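Local atomic coordinates of transglutaminase-like domain-containing protein (Streptococcus suis, PDB entry 4XZ7), a protein that resists phagocytosis as a homodimeric virulence factor and, through its transglutaminase-like part, probably cross-links proteins. Residues G142-E147 against G162-K168. Residues are numbered along the deposited sequence; the frame is centred on the assembly and turned at random.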
loop_
_atom_site.group_PDB
_atom_site.type_symbol
_atom_site.label_atom_id
_atom_site.label_comp_id
_atom_site.label_asym_id
_atom_site.label_seq_id
_atom_site.Cartn_x
_atom_site.Cartn_y
_atom_site.Cartn_z
ATOM N N GLY B 142 12.158 17.320 -0.838
ATOM C CA GLY B 142 11.440 16.106 -0.474
ATOM C C GLY B 142 11.971 14.823 -1.088
ATOM O O GLY B 142 11.297 13.786 -1.071
ATOM N N LEU B 143 13.193 14.887 -1.613
ATOM C CA LEU B 143 13.798 13.754 -2.306
ATOM C C LEU B 143 14.898 13.112 -1.474
ATOM O O LEU B 143 15.447 13.741 -0.563
ATOM C CB LEU B 143 14.380 14.192 -3.647
ATOM C CG LEU B 143 13.448 14.888 -4.639
ATOM C CD1 LEU B 143 14.236 15.543 -5.794
ATOM C CD2 LEU B 143 12.401 13.891 -5.184
ATOM N N GLY B 144 15.223 11.865 -1.807
ATOM C CA GLY B 144 16.371 11.167 -1.247
ATOM C C GLY B 144 17.083 10.389 -2.335
ATOM O O GLY B 144 16.607 10.299 -3.471
ATOM N N THR B 145 18.232 9.814 -1.993
ATOM C CA THR B 145 19.070 9.112 -2.968
ATOM C C THR B 145 20.051 8.313 -2.142
ATOM O O THR B 145 20.380 8.708 -1.023
ATOM C CB THR B 145 19.805 10.078 -3.933
ATOM O OG1 THR B 145 20.164 9.395 -5.137
ATOM C CG2 THR B 145 21.069 10.607 -3.293
ATOM N N ALA B 146 20.477 7.163 -2.653
ATOM C CA ALA B 146 21.260 6.251 -1.833
ATOM C C ALA B 146 22.502 6.952 -1.278
ATOM O O ALA B 146 23.076 7.852 -1.908
ATOM C CB ALA B 146 21.650 5.019 -2.622
ATOM N N GLU B 147 22.914 6.501 -0.108
ATOM C CA GLU B 147 23.994 7.125 0.637
ATOM C C GLU B 147 25.351 6.801 0.048
ATOM O O GLU B 147 25.482 5.875 -0.763
ATOM C CB GLU B 147 23.928 6.668 2.091
ATOM C CG GLU B 147 22.522 6.841 2.683
ATOM C CD GLU B 147 22.048 8.300 2.707
ATOM O OE1 GLU B 147 20.902 8.558 2.256
ATOM O OE2 GLU B 147 22.814 9.180 3.187
ATOM N N GLY B 162 23.957 7.105 -4.557
ATOM C CA GLY B 162 22.710 7.124 -5.287
ATOM C C GLY B 162 22.852 7.737 -6.658
ATOM O O GLY B 162 23.582 8.714 -6.833
ATOM N N LEU B 163 22.180 7.133 -7.632
ATOM C CA LEU B 163 22.096 7.690 -8.968
ATOM C C LEU B 163 20.706 8.282 -9.189
ATOM O O LEU B 163 20.587 9.410 -9.637
ATOM C CB LEU B 163 22.396 6.634 -10.039
ATOM C CG LEU B 163 22.299 7.118 -11.491
ATOM C CD1 LEU B 163 23.138 8.379 -11.712
ATOM C CD2 LEU B 163 22.745 6.031 -12.444
ATOM N N THR B 164 19.659 7.522 -8.867
ATOM C CA THR B 164 18.297 8.035 -9.017
ATOM C C THR B 164 17.836 8.754 -7.752
ATOM O O THR B 164 18.233 8.405 -6.634
ATOM C CB THR B 164 17.280 6.922 -9.320
ATOM O OG1 THR B 164 17.342 5.964 -8.269
ATOM C CG2 THR B 164 17.591 6.227 -10.664
ATOM N N VAL B 165 16.997 9.762 -7.948
ATOM C CA VAL B 165 16.352 10.443 -6.844
ATOM C C VAL B 165 14.877 10.050 -6.840
ATOM O O VAL B 165 14.308 9.713 -7.884
ATOM C CB VAL B 165 16.523 11.985 -6.943
ATOM C CG1 VAL B 165 17.995 12.339 -6.973
ATOM C CG2 VAL B 165 15.843 12.529 -8.169
ATOM N N ASP B 166 14.277 10.054 -5.658
ATOM C CA ASP B 166 12.880 9.685 -5.517
ATOM C C ASP B 166 12.364 10.359 -4.262
ATOM O O ASP B 166 13.140 10.947 -3.493
ATOM C CB ASP B 166 12.717 8.163 -5.415
ATOM C CG ASP B 166 11.333 7.677 -5.843
ATOM O OD1 ASP B 166 10.408 8.506 -5.997
ATOM O OD2 ASP B 166 11.176 6.450 -6.016
ATOM N N ASN B 167 11.051 10.300 -4.087
ATOM C CA ASN B 167 10.396 10.566 -2.810
ATOM C C ASN B 167 11.255 10.053 -1.672
ATOM O O ASN B 167 11.671 8.896 -1.697
ATOM C CB ASN B 167 9.014 9.875 -2.848
ATOM C CG ASN B 167 8.127 10.262 -1.713
ATOM O OD1 ASN B 167 8.561 10.315 -0.571
ATOM N ND2 ASN B 167 6.844 10.501 -2.014
ATOM N N LYS B 168 11.567 10.887 -0.680
ATOM C CA LYS B 168 12.491 10.432 0.346
ATOM C C LYS B 168 11.859 9.341 1.236
ATOM O O LYS B 168 12.563 8.620 1.942
ATOM C CB LYS B 168 12.977 11.616 1.196
ATOM C CG LYS B 168 11.981 12.136 2.232
ATOM C CD LYS B 168 12.549 13.360 2.986
ATOM C CE LYS B 168 11.665 13.739 4.164
ATOM N NZ LYS B 168 12.191 14.871 4.959
HETATM O O HOH W 1 21.764 10.856 -6.893
HETATM O O HOH W 2 19.404 6.249 -5.259
#
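Gly144 and Asp166 form the hydrogen-bonded pair of a short antiparallel β-ladder, in which 142-147 begins in the Schellman motif that ends helix 132-140 (Gly142 is its C′ residue) and then runs beside the end of strand 157-167. Gly144 N reaches Asp166 O at 2.8 Å, and Asp166 N returns a longer bond of 3.2 Å to Gly144 O. Lys168 N donates to Gly142 O, extending the ladder past the non-hydrogen-bonded pair Leu143-Asn167. At the other end, Gly162 N donates a hydrogen bond to Ala146 O (2.9 Å) from above the carbonyl plane; Arg135 NH2 binds the same oxygen.

Apolar contact is sparse. Leu143 CD1 lies 4.2 Å from Val165 CG2, and both side chains also pack on Phe107 and Leu138, joining sheet to helix. The extended Lys168 side chain leads away to Asn139, while its CB rests 3.6 Å from Leu143 C. From the strand end, Asp166 and Asn167 bind the second subunit, placing the ladder at the dimer interface.

Between the Gly144-Asp166 pair and the Gly162-Ala146 bond, a side chain and water replace regular pairing. Water 2 bridges Ala146 N and Thr164 O. Thr145 holds OG1 anti to its own backbone nitrogen (chi1 -157°), which sets it against Thr164 O, to which it donates at 2.6 Å, 49° out of the carbonyl plane.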